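Local coordinates for acyl-coenzyme A oxidase 1 (Yarrowia lipolytica, PDB 5Y9D), which catalyses the FAD-dependent oxidation of saturated acyl-CoAs to (2E)-enoyl-CoAs, passing electrons to oxygen to give hydrogen peroxide in peroxisomal fatty acid beta-oxidation, at residues I329-R337 / A656-Y666; K594-E605 / I625-V636. One frame throughout, in Å; residues are numbered along the deposited sequence.

Contact 1: residues I329-R337 / A656-Y666. With FAD (flavin-adenine dinucleotide), chain D.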
loop_
_atom_site.group_PDB
_atom_site.type_symbol
_atom_site.label_atom_id
_atom_site.label_comp_id
_atom_site.label_asym_id
_atom_site.label_seq_id
_atom_site.Cartn_x
_atom_site.Cartn_y
_atom_site.Cartn_z
ATOM N N ILE A 329 -7.038 15.791 -2.133
ATOM C CA ILE A 329 -6.012 15.998 -3.134
ATOM C C ILE A 329 -6.480 15.415 -4.473
ATOM O O ILE A 329 -6.638 16.115 -5.448
ATOM C CB ILE A 329 -4.677 15.354 -2.704
ATOM C CG1 ILE A 329 -4.139 16.102 -1.501
ATOM C CG2 ILE A 329 -3.688 15.342 -3.874
ATOM C CD1 ILE A 329 -3.060 15.358 -0.771
ATOM N N ALA A 330 -6.726 14.118 -4.477
ATOM C CA ALA A 330 -7.126 13.377 -5.678
ATOM C C ALA A 330 -8.329 13.973 -6.438
ATOM O O ALA A 330 -8.275 14.104 -7.656
ATOM C CB ALA A 330 -7.410 11.932 -5.299
ATOM N N LEU A 331 -9.405 14.289 -5.726
ATOM C CA LEU A 331 -10.629 14.731 -6.348
ATOM C C LEU A 331 -10.543 16.161 -6.864
ATOM O O LEU A 331 -11.202 16.476 -7.851
ATOM C CB LEU A 331 -11.831 14.629 -5.385
ATOM C CG LEU A 331 -12.337 13.224 -5.055
ATOM C CD1 LEU A 331 -13.364 13.288 -3.943
ATOM C CD2 LEU A 331 -12.907 12.532 -6.288
ATOM N N ARG A 332 -9.795 17.045 -6.195
ATOM C CA ARG A 332 -9.529 18.377 -6.777
ATOM C C ARG A 332 -8.662 18.273 -8.049
ATOM O O ARG A 332 -8.855 19.018 -9.005
ATOM C CB ARG A 332 -8.869 19.318 -5.787
ATOM C CG ARG A 332 -9.815 19.985 -4.783
ATOM C CD ARG A 332 -8.986 20.676 -3.709
ATOM N NE ARG A 332 -9.850 21.317 -2.730
ATOM C CZ ARG A 332 -9.451 21.952 -1.630
ATOM N NH1 ARG A 332 -8.162 22.068 -1.330
ATOM N NH2 ARG A 332 -10.362 22.475 -0.833
ATOM N N TYR A 333 -7.701 17.361 -8.032
ATOM C CA TYR A 333 -6.915 17.081 -9.195
ATOM C C TYR A 333 -7.766 16.482 -10.310
ATOM O O TYR A 333 -7.506 16.796 -11.461
ATOM C CB TYR A 333 -5.761 16.148 -8.860
ATOM C CG TYR A 333 -4.823 15.936 -10.012
ATOM C CD1 TYR A 333 -4.158 16.989 -10.572
ATOM C CD2 TYR A 333 -4.585 14.655 -10.533
ATOM C CE1 TYR A 333 -3.291 16.805 -11.632
ATOM C CE2 TYR A 333 -3.708 14.462 -11.584
ATOM C CZ TYR A 333 -3.073 15.549 -12.138
ATOM O OH TYR A 333 -2.181 15.386 -13.188
ATOM N N ALA A 334 -8.774 15.662 -9.977
ATOM C CA ALA A 334 -9.636 15.003 -10.981
ATOM C C ALA A 334 -10.476 15.994 -11.740
ATOM O O ALA A 334 -10.756 15.826 -12.929
ATOM C CB ALA A 334 -10.575 13.984 -10.321
ATOM N N CYS A 335 -10.942 16.990 -11.021
ATOM C CA CYS A 335 -11.685 18.072 -11.605
ATOM C C CYS A 335 -10.863 18.985 -12.520
ATOM O O CYS A 335 -11.427 19.799 -13.216
ATOM C CB CYS A 335 -12.272 18.926 -10.504
ATOM S SG CYS A 335 -13.502 18.079 -9.514
ATOM N N VAL A 336 -9.544 18.901 -12.505
ATOM C CA VAL A 336 -8.774 19.773 -13.388
ATOM C C VAL A 336 -7.925 19.028 -14.425
ATOM O O VAL A 336 -7.665 19.549 -15.485
ATOM C CB VAL A 336 -7.915 20.785 -12.598
ATOM C CG1 VAL A 336 -8.814 21.793 -11.907
ATOM C CG2 VAL A 336 -6.978 20.109 -11.602
ATOM N N ARG A 337 -7.537 17.796 -14.132
ATOM C CA ARG A 337 -6.724 17.018 -15.051
ATOM C C ARG A 337 -7.568 16.561 -16.241
ATOM O O ARG A 337 -8.732 16.163 -16.075
ATOM C CB ARG A 337 -6.120 15.838 -14.293
ATOM C CG ARG A 337 -5.319 14.902 -15.119
ATOM C CD ARG A 337 -4.187 15.587 -15.818
ATOM N NE ARG A 337 -3.251 14.583 -16.304
ATOM C CZ ARG A 337 -1.994 14.838 -16.621
ATOM N NH1 ARG A 337 -1.529 16.056 -16.502
ATOM N NH2 ARG A 337 -1.197 13.857 -17.029
ATOM N N ALA A 656 0.029 19.793 -0.454
ATOM C CA ALA A 656 0.232 19.186 -1.777
ATOM C C ALA A 656 -0.219 20.125 -2.905
ATOM O O ALA A 656 -1.394 20.413 -3.017
ATOM C CB ALA A 656 -0.512 17.837 -1.890
ATOM N N PRO A 657 0.723 20.563 -3.750
ATOM C CA PRO A 657 0.397 21.518 -4.786
ATOM C C PRO A 657 -0.804 21.115 -5.596
ATOM O O PRO A 657 -1.637 21.965 -5.830
ATOM C CB PRO A 657 1.648 21.578 -5.672
ATOM C CG PRO A 657 2.583 20.551 -5.162
ATOM C CD PRO A 657 2.116 20.103 -3.822
ATOM N N ILE A 658 -0.942 19.850 -5.983
ATOM C CA ILE A 658 -2.062 19.482 -6.874
ATOM C C ILE A 658 -3.420 19.390 -6.165
ATOM O O ILE A 658 -4.447 19.078 -6.787
ATOM C CB ILE A 658 -1.793 18.174 -7.671
ATOM C CG1 ILE A 658 -1.821 16.978 -6.744
ATOM C CG2 ILE A 658 -0.485 18.237 -8.457
ATOM C CD1 ILE A 658 -1.828 15.660 -7.489
ATOM N N GLY A 659 -3.419 19.660 -4.866
ATOM C CA GLY A 659 -4.618 19.656 -4.057
ATOM C C GLY A 659 -4.947 21.047 -3.581
ATOM O O GLY A 659 -5.771 21.219 -2.667
ATOM N N SER A 660 -4.344 22.044 -4.210
ATOM C CA SER A 660 -4.666 23.438 -3.901
ATOM C C SER A 660 -6.135 23.815 -4.064
ATOM O O SER A 660 -6.783 23.423 -5.037
ATOM C CB SER A 660 -3.800 24.384 -4.719
ATOM O OG SER A 660 -2.463 24.321 -4.215
ATOM N N TYR A 661 -6.641 24.558 -3.069
ATOM C CA TYR A 661 -7.988 25.067 -3.055
ATOM C C TYR A 661 -8.406 25.731 -4.361
ATOM O O TYR A 661 -9.483 25.451 -4.879
ATOM C CB TYR A 661 -8.147 26.067 -1.904
ATOM C CG TYR A 661 -9.570 26.615 -1.703
ATOM C CD1 TYR A 661 -10.469 25.966 -0.877
ATOM C CD2 TYR A 661 -9.993 27.797 -2.336
ATOM C CE1 TYR A 661 -11.756 26.460 -0.682
ATOM C CE2 TYR A 661 -11.276 28.302 -2.150
ATOM C CZ TYR A 661 -12.160 27.622 -1.322
ATOM O OH TYR A 661 -13.441 28.095 -1.128
ATOM N N ASP A 662 -7.563 26.621 -4.871
ATOM C CA ASP A 662 -7.885 27.429 -6.045
ATOM C C ASP A 662 -7.602 26.688 -7.347
ATOM O O ASP A 662 -7.942 27.184 -8.428
ATOM C CB ASP A 662 -7.153 28.780 -6.002
ATOM C CG ASP A 662 -5.623 28.668 -6.253
ATOM O OD1 ASP A 662 -5.091 27.533 -6.382
ATOM O OD2 ASP A 662 -4.945 29.748 -6.326
ATOM N N GLY A 663 -6.975 25.510 -7.256
ATOM C CA GLY A 663 -6.907 24.614 -8.405
ATOM C C GLY A 663 -5.808 24.937 -9.388
ATOM O O GLY A 663 -5.742 24.336 -10.481
ATOM N N ASN A 664 -4.909 25.846 -9.020
ATOM C CA ASN A 664 -3.832 26.236 -9.936
ATOM C C ASN A 664 -2.730 25.210 -9.812
ATOM O O ASN A 664 -1.612 25.480 -9.390
ATOM C CB ASN A 664 -3.341 27.651 -9.646
ATOM C CG ASN A 664 -2.646 28.291 -10.840
ATOM O OD1 ASN A 664 -2.330 27.640 -11.844
ATOM N ND2 ASN A 664 -2.396 29.582 -10.728
ATOM N N VAL A 665 -3.095 24.004 -10.199
ATOM C CA VAL A 665 -2.348 22.797 -9.866
ATOM C C VAL A 665 -0.943 22.824 -10.445
ATOM O O VAL A 665 0.022 22.495 -9.779
ATOM C CB VAL A 665 -3.099 21.577 -10.417
ATOM C CG1 VAL A 665 -2.244 20.331 -10.299
ATOM C CG2 VAL A 665 -4.396 21.407 -9.677
ATOM N N TYR A 666 -0.846 23.233 -11.695
ATOM C CA TYR A 666 0.373 23.096 -12.470
ATOM C C TYR A 666 1.368 24.183 -12.129
ATOM O O TYR A 666 2.544 23.925 -12.000
ATOM C CB TYR A 666 0.017 23.125 -13.959
ATOM C CG TYR A 666 -0.804 21.942 -14.436
ATOM C CD1 TYR A 666 -0.380 20.648 -14.194
ATOM C CD2 TYR A 666 -1.983 22.111 -15.173
ATOM C CE1 TYR A 666 -1.099 19.553 -14.653
ATOM C CE2 TYR A 666 -2.712 21.028 -15.636
ATOM C CZ TYR A 666 -2.267 19.737 -15.382
ATOM O OH TYR A 666 -2.956 18.587 -15.834
HETATM P PA FAD D . -2.795 10.368 -16.738
HETATM O O1A FAD D . -3.169 11.793 -16.689
HETATM O O2A FAD D . -2.708 9.657 -18.012
HETATM O O5B FAD D . -3.824 9.637 -15.809
HETATM C C5B FAD D . -4.395 10.281 -14.690
HETATM C C4B FAD D . -5.439 9.386 -14.058
HETATM O O4B FAD D . -6.651 9.467 -14.795
HETATM C C3B FAD D . -4.997 7.939 -14.062
HETATM O O3B FAD D . -5.289 7.364 -12.803
HETATM C C2B FAD D . -5.824 7.287 -15.139
HETATM O O2B FAD D . -6.264 5.985 -14.783
HETATM C C1B FAD D . -7.015 8.198 -15.313
HETATM N N9A FAD D . -7.350 8.223 -16.748
HETATM C C8A FAD D . -6.599 8.703 -17.734
HETATM N N7A FAD D . -7.211 8.540 -18.917
HETATM C C5A FAD D . -8.376 7.928 -18.694
HETATM C C6A FAD D . -9.523 7.444 -19.494
HETATM N N6A FAD D . -9.554 7.591 -20.821
HETATM N N1A FAD D . -10.540 6.855 -18.865
HETATM C C2A FAD D . -10.533 6.702 -17.550
HETATM N N3A FAD D . -9.540 7.113 -16.771
HETATM C C4A FAD D . -8.455 7.719 -17.262
HETATM N N1 FAD D . 7.941 9.228 -18.993
HETATM C C2 FAD D . 8.877 9.275 -19.937
HETATM O O2 FAD D . 8.553 9.633 -21.060
HETATM N N3 FAD D . 10.138 8.962 -19.714
HETATM C C4 FAD D . 10.547 8.566 -18.532
HETATM O O4 FAD D . 11.724 8.285 -18.365
HETATM C C4X FAD D . 9.587 8.479 -17.432
HETATM N N5 FAD D . 9.942 8.082 -16.213
HETATM C C5X FAD D . 9.037 8.021 -15.237
HETATM C C6 FAD D . 9.447 7.623 -13.993
HETATM C C7 FAD D . 8.544 7.552 -12.972
HETATM C C7M FAD D . 8.997 7.108 -11.619
HETATM C C8 FAD D . 7.134 7.907 -13.217
HETATM C C8M FAD D . 6.153 7.827 -12.092
HETATM C C9 FAD D . 6.714 8.303 -14.468
HETATM C C9A FAD D . 7.628 8.377 -15.487
HETATM N N10 FAD D . 7.235 8.779 -16.763
HETATM C C10 FAD D . 8.212 8.845 -17.747
HETATM C "C1'" FAD D . 5.860 9.156 -17.055
HETATM C "C2'" FAD D . 4.895 8.009 -16.898
HETATM O "O2'" FAD D . 4.946 7.282 -18.102
HETATM C "C3'" FAD D . 3.495 8.553 -16.702
HETATM O "O3'" FAD D . 3.288 8.717 -15.317
HETATM C "C4'" FAD D . 2.406 7.642 -17.246
HETATM O "O4'" FAD D . 2.794 7.108 -18.505
HETATM C "C5'" FAD D . 1.120 8.398 -17.478
HETATM O "O5'" FAD D . 0.727 9.047 -16.294
HETATM P P FAD D . 0.007 10.422 -16.362
HETATM O O1P FAD D . 0.605 11.271 -15.345
HETATM O O2P FAD D . -0.016 10.854 -17.757
HETATM O O3P FAD D . -1.465 10.103 -15.912
#

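Contact 2: residues K594-E605 / I625-V636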
loop_
_atom_site.group_PDB
_atom_site.type_symbol
_atom_site.label_atom_id
_atom_site.label_comp_id
_atom_site.label_asym_id
_atom_site.label_seq_id
_atom_site.Cartn_x
_atom_site.Cartn_y
_atom_site.Cartn_z
ATOM N N LYS A 594 -27.357 10.967 -0.619
ATOM C CA LYS A 594 -26.735 10.334 -1.790
ATOM C C LYS A 594 -25.439 9.610 -1.431
ATOM O O LYS A 594 -25.238 8.454 -1.823
ATOM C CB LYS A 594 -26.482 11.353 -2.905
ATOM C CG LYS A 594 -27.756 12.056 -3.334
ATOM C CD LYS A 594 -27.924 12.117 -4.846
ATOM C CE LYS A 594 -29.329 12.571 -5.220
ATOM N NZ LYS A 594 -29.919 11.658 -6.234
ATOM N N LEU A 595 -24.575 10.276 -0.666
ATOM C CA LEU A 595 -23.340 9.650 -0.192
ATOM C C LEU A 595 -23.615 8.355 0.593
ATOM O O LEU A 595 -22.962 7.355 0.335
ATOM C CB LEU A 595 -22.541 10.615 0.698
ATOM C CG LEU A 595 -21.840 11.776 0.024
ATOM C CD1 LEU A 595 -21.347 12.755 1.062
ATOM C CD2 LEU A 595 -20.691 11.265 -0.842
ATOM N N ALA A 596 -24.558 8.397 1.551
ATOM C CA ALA A 596 -24.936 7.201 2.334
ATOM C C ALA A 596 -25.313 6.018 1.468
ATOM O O ALA A 596 -24.758 4.938 1.636
ATOM C CB ALA A 596 -26.093 7.493 3.263
ATOM N N ASN A 597 -26.243 6.217 0.532
ATOM C CA ASN A 597 -26.729 5.100 -0.269
ATOM C C ASN A 597 -25.656 4.591 -1.192
ATOM O O ASN A 597 -25.609 3.396 -1.493
ATOM C CB ASN A 597 -27.910 5.496 -1.131
ATOM C CG ASN A 597 -29.070 6.023 -0.328
ATOM O OD1 ASN A 597 -29.286 5.628 0.820
ATOM N ND2 ASN A 597 -29.821 6.938 -0.930
ATOM N N LEU A 598 -24.829 5.511 -1.673
ATOM C CA LEU A 598 -23.685 5.150 -2.458
ATOM C C LEU A 598 -22.762 4.227 -1.652
ATOM O O LEU A 598 -22.369 3.161 -2.113
ATOM C CB LEU A 598 -22.946 6.408 -2.892
ATOM C CG LEU A 598 -21.614 6.179 -3.604
ATOM C CD1 LEU A 598 -21.774 5.252 -4.786
ATOM C CD2 LEU A 598 -21.072 7.523 -4.049
ATOM N N PHE A 599 -22.412 4.643 -0.447
ATOM C CA PHE A 599 -21.590 3.835 0.471
ATOM C C PHE A 599 -22.226 2.455 0.677
ATOM O O PHE A 599 -21.597 1.432 0.469
ATOM C CB PHE A 599 -21.453 4.605 1.806
ATOM C CG PHE A 599 -20.719 3.867 2.886
ATOM C CD1 PHE A 599 -19.550 3.201 2.620
ATOM C CD2 PHE A 599 -21.194 3.896 4.185
ATOM C CE1 PHE A 599 -18.890 2.512 3.591
ATOM C CE2 PHE A 599 -20.526 3.233 5.186
ATOM C CZ PHE A 599 -19.372 2.535 4.882
ATOM N N ALA A 600 -23.487 2.442 1.080
ATOM C CA ALA A 600 -24.237 1.199 1.268
ATOM C C ALA A 600 -24.236 0.301 0.037
ATOM O O ALA A 600 -23.793 -0.850 0.128
ATOM C CB ALA A 600 -25.666 1.511 1.684
ATOM N N LEU A 601 -24.712 0.812 -1.104
ATOM C CA LEU A 601 -24.803 -0.011 -2.328
ATOM C C LEU A 601 -23.454 -0.421 -2.860
ATOM O O LEU A 601 -23.259 -1.559 -3.304
ATOM C CB LEU A 601 -25.562 0.712 -3.443
ATOM C CG LEU A 601 -27.069 0.801 -3.217
ATOM C CD1 LEU A 601 -27.708 1.793 -4.168
ATOM C CD2 LEU A 601 -27.731 -0.551 -3.349
ATOM N N TRP A 602 -22.515 0.506 -2.852
ATOM C CA TRP A 602 -21.155 0.157 -3.195
ATOM C C TRP A 602 -20.654 -0.978 -2.306
ATOM O O TRP A 602 -19.923 -1.835 -2.794
ATOM C CB TRP A 602 -20.242 1.372 -3.061
ATOM C CG TRP A 602 -18.785 1.091 -3.286
ATOM C CD1 TRP A 602 -18.158 0.850 -4.484
ATOM C CD2 TRP A 602 -17.763 1.060 -2.283
ATOM N NE1 TRP A 602 -16.817 0.666 -4.282
ATOM C CE2 TRP A 602 -16.542 0.787 -2.945
ATOM C CE3 TRP A 602 -17.760 1.253 -0.886
ATOM C CZ2 TRP A 602 -15.335 0.696 -2.268
ATOM C CZ3 TRP A 602 -16.553 1.164 -0.202
ATOM C CH2 TRP A 602 -15.360 0.898 -0.885
ATOM N N SER A 603 -21.023 -0.988 -1.018
ATOM C CA SER A 603 -20.547 -2.039 -0.100
ATOM C C SER A 603 -21.164 -3.378 -0.466
ATOM O O SER A 603 -20.493 -4.403 -0.392
ATOM C CB SER A 603 -20.866 -1.729 1.353
ATOM O OG SER A 603 -20.245 -0.541 1.771
ATOM N N ILE A 604 -22.427 -3.376 -0.890
ATOM C CA ILE A 604 -22.994 -4.596 -1.472
ATOM C C ILE A 604 -22.053 -5.060 -2.586
ATOM O O ILE A 604 -21.718 -6.231 -2.684
ATOM C CB ILE A 604 -24.385 -4.407 -2.108
ATOM C CG1 ILE A 604 -25.405 -3.796 -1.150
ATOM C CG2 ILE A 604 -24.907 -5.737 -2.648
ATOM C CD1 ILE A 604 -25.683 -4.589 0.090
ATOM N N GLU A 605 -21.630 -4.118 -3.418
ATOM C CA GLU A 605 -20.805 -4.420 -4.589
ATOM C C GLU A 605 -19.450 -5.094 -4.348
ATOM O O GLU A 605 -18.919 -5.705 -5.269
ATOM C CB GLU A 605 -20.530 -3.139 -5.367
ATOM C CG GLU A 605 -21.287 -3.008 -6.664
ATOM C CD GLU A 605 -20.833 -1.802 -7.461
ATOM O OE1 GLU A 605 -19.759 -1.212 -7.155
ATOM O OE2 GLU A 605 -21.557 -1.445 -8.405
ATOM N N ILE A 625 -27.869 -3.099 -9.137
ATOM C CA ILE A 625 -27.028 -2.426 -8.129
ATOM C C ILE A 625 -25.962 -1.614 -8.832
ATOM O O ILE A 625 -25.750 -0.468 -8.490
ATOM C CB ILE A 625 -26.285 -3.394 -7.164
ATOM C CG1 ILE A 625 -27.235 -4.355 -6.439
ATOM C CG2 ILE A 625 -25.497 -2.606 -6.121
ATOM C CD1 ILE A 625 -28.513 -3.712 -5.983
ATOM N N ASN A 626 -25.300 -2.231 -9.807
ATOM C CA ASN A 626 -24.288 -1.575 -10.615
ATOM C C ASN A 626 -24.746 -0.261 -11.247
ATOM O O ASN A 626 -24.013 0.715 -11.199
ATOM C CB ASN A 626 -23.786 -2.513 -11.710
ATOM C CG ASN A 626 -23.111 -3.755 -11.157
ATOM O OD1 ASN A 626 -23.424 -4.872 -11.581
ATOM N ND2 ASN A 626 -22.191 -3.574 -10.194
ATOM N N SER A 627 -25.948 -0.247 -11.825
ATOM C CA SER A 627 -26.528 0.954 -12.426
ATOM C C SER A 627 -26.779 2.053 -11.401
ATOM O O SER A 627 -26.508 3.236 -11.671
ATOM C CB SER A 627 -27.875 0.635 -13.105
ATOM O OG SER A 627 -27.693 0.121 -14.404
ATOM N N LEU A 628 -27.356 1.667 -10.259
ATOM C CA LEU A 628 -27.610 2.613 -9.175
ATOM C C LEU A 628 -26.313 3.291 -8.656
ATOM O O LEU A 628 -26.289 4.484 -8.427
ATOM C CB LEU A 628 -28.368 1.925 -8.022
ATOM C CG LEU A 628 -29.814 1.475 -8.288
ATOM C CD1 LEU A 628 -30.477 1.023 -6.994
ATOM C CD2 LEU A 628 -30.661 2.565 -8.939
ATOM N N VAL A 629 -25.252 2.514 -8.484
ATOM C CA VAL A 629 -23.948 3.057 -8.118
ATOM C C VAL A 629 -23.520 4.127 -9.128
ATOM O O VAL A 629 -23.182 5.251 -8.740
ATOM C CB VAL A 629 -22.896 1.924 -8.001
ATOM C CG1 VAL A 629 -21.471 2.451 -8.122
ATOM C CG2 VAL A 629 -23.102 1.162 -6.699
ATOM N N ASP A 630 -23.564 3.770 -10.410
ATOM C CA ASP A 630 -23.354 4.713 -11.513
ATOM C C ASP A 630 -24.183 6.006 -11.401
ATOM O O ASP A 630 -23.651 7.104 -11.639
ATOM C CB ASP A 630 -23.671 4.035 -12.843
ATOM C CG ASP A 630 -22.705 2.892 -13.180
ATOM O OD1 ASP A 630 -22.158 2.246 -12.260
ATOM O OD2 ASP A 630 -22.498 2.636 -14.383
ATOM N N GLU A 631 -25.469 5.887 -11.051
ATOM C CA GLU A 631 -26.332 7.069 -10.880
ATOM C C GLU A 631 -25.900 7.921 -9.709
ATOM O O GLU A 631 -25.823 9.141 -9.801
ATOM C CB GLU A 631 -27.799 6.696 -10.616
ATOM C CG GLU A 631 -28.658 6.395 -11.825
ATOM C CD GLU A 631 -30.081 5.941 -11.441
ATOM O OE1 GLU A 631 -30.752 6.627 -10.623
ATOM O OE2 GLU A 631 -30.531 4.900 -11.975
ATOM N N LEU A 632 -25.695 7.270 -8.580
ATOM C CA LEU A 632 -25.337 7.949 -7.329
ATOM C C LEU A 632 -24.008 8.712 -7.459
ATOM O O LEU A 632 -23.845 9.811 -6.894
ATOM C CB LEU A 632 -25.289 6.916 -6.193
ATOM C CG LEU A 632 -26.691 6.490 -5.715
ATOM C CD1 LEU A 632 -26.649 5.260 -4.849
ATOM C CD2 LEU A 632 -27.353 7.604 -4.918
ATOM N N CYS A 633 -23.089 8.116 -8.223
ATOM C CA CYS A 633 -21.774 8.682 -8.489
ATOM C C CYS A 633 -21.959 9.975 -9.277
ATOM O O CYS A 633 -21.442 11.035 -8.905
ATOM C CB CYS A 633 -20.904 7.700 -9.289
ATOM S SG CYS A 633 -20.104 6.326 -8.393
ATOM N N VAL A 634 -22.717 9.885 -10.358
ATOM C CA VAL A 634 -22.972 11.032 -11.212
ATOM C C VAL A 634 -23.576 12.155 -10.393
ATOM O O VAL A 634 -23.198 13.315 -10.529
ATOM C CB VAL A 634 -23.919 10.670 -12.382
ATOM C CG1 VAL A 634 -24.349 11.915 -13.144
ATOM C CG2 VAL A 634 -23.237 9.701 -13.339
ATOM N N ALA A 635 -24.505 11.826 -9.527
ATOM C CA ALA A 635 -25.095 12.866 -8.677
ATOM C C ALA A 635 -24.098 13.428 -7.650
ATOM O O ALA A 635 -24.087 14.617 -7.373
ATOM C CB ALA A 635 -26.329 12.333 -7.978
ATOM N N VAL A 636 -23.272 12.573 -7.065
ATOM C CA VAL A 636 -22.269 13.052 -6.100
ATOM C C VAL A 636 -21.132 13.810 -6.786
ATOM O O VAL A 636 -20.591 14.755 -6.219
ATOM C CB VAL A 636 -21.711 11.886 -5.294
ATOM C CG1 VAL A 636 -20.337 12.187 -4.773
ATOM C CG2 VAL A 636 -22.686 11.548 -4.166
#

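Contact 1: residues I329-R337 / A656-Y666
Arg337 and Tyr666 meet where the end of one segment reaches the FAD diphosphate. The Arg337 guanidinium divides its work: NH1 gives a nearly straight bond (163°) to Tyr666 OH at 3.0 Å, lying in the guanidinium plane, while NE and NH2 both hold the phosphate oxygen O1A of FAD, NE at 2.8 Å. NH2 adds a weak bond to O2P on the other phosphorus. With CG anti to the backbone N, the chain bends at chi2 (58°), which brings the guanidinium to the phosphate, one face past the Tyr333 hydroxyl, which is hydrogen-bonded to His442 ND1. NH1 also reaches Leu171 O of the second subunit.

Arg332 runs extended from CG to NE and donates from NH1 to Gly659 O at 2.9 Å, in the guanidinium plane. One face of this group lies against Tyr661 CA, and its NH2 forms a salt bridge with Asp645.

Apolar contacts fill the middle. Ile658 CD1 sits over a face of the Tyr333 ring in a CH-pi contact, 4.2 Å from the centroid, and Arg337 CB, placed by its backbone, covers the opposite face; Val665 CG1 comes at the ring edge. Val336 CG2 touches Val665 CG2 at 3.5 Å. Ile329 CG2 packs on Ile658 CG1, and its CD1 on Ala656 CB. Gly659 lets the backbones close in, its CA 4.0 Å from Ile329 CA.

The C-terminal end of helix 306-334 is joined to the loop before helix 665-676 and to that helix's first residues, with helix 28-38 packed against both segments and helix 355-391 against Leu331 and Ala334.

Contact 2: residues K594-E605 / I625-V636
Leu598 and Leu632 lie alongside each other, pointing opposite ways, at the centre of an antiparallel helix pair packed knobs-into-holes, their CB atoms 4.1 Å apart. The helical segments 594-605 and 625-636 run at 149° to one another, with axes 9.5 Å apart at closest approach. Leu598 fits among Val629, Leu632, Cys633 and Val636; in return Leu632 enters the hole formed by Lys594, Asn597, Leu598 and Leu601. The two branches of Leu632 part company: CD1 meets Leu601 CD1 at 3.7 Å, whereas CD2 lies by the backbone of Lys594. Leu601, whose chi1 of -73° sets CG anti to the carbonyl carbon and so places the whole fork, has CD1 against Leu628 CB and CD2 against Ile625 CG2.

At one end Val636 CG2 packs on Leu595 CD2, and Lys594 lays its aliphatic chain along Ala635, CD to CB 3.5 Å. At the other, Val629 is a knob among Leu598, Leu601, Trp602 and Glu605. This places Val629 CG2 3.5 Å from Glu605 OE2, an apolar flank to the carboxylate.

At this polar edge Asn626 packs on Gln560 of the second subunit, and its ND2 donates to Glu605 OE2 at 2.9 Å. The same oxygen pairs with Arg359 of helix 355-391, whose second nitrogen binds Asp630, so one arginine bridges acidic groups from both helices. An alanine in place of Glu605 would probably deprive Asn626 of its acceptor and Arg359 of one of these carboxylates. The Asn626 bond lies in the amide plane, yet meets OE2 from 46° above that of the carboxylate.

Overall arrangement
Contact 1 and contact 2 lie with centres about 24 Å apart and nearest atoms about 7 Å apart, without touching. Along the chain, the antiparallel pair of contact 2 falls between the two segments that contact 1 brings together. Contact 1 joins the C-alpha1 region to the C-terminal acyl-CoA oxidase region, while contact 2 is internal to the latter. Both relate to the same FAD: contact 1 supplies Arg337 to its diphosphate, and contact 2 lies a layer away from its adenine end, the Cys633 side chain about 13 Å from the nearest FAD atom. Both border the second subunit, which also contributes Thr169, Ser175 and Asp466 to FAD binding.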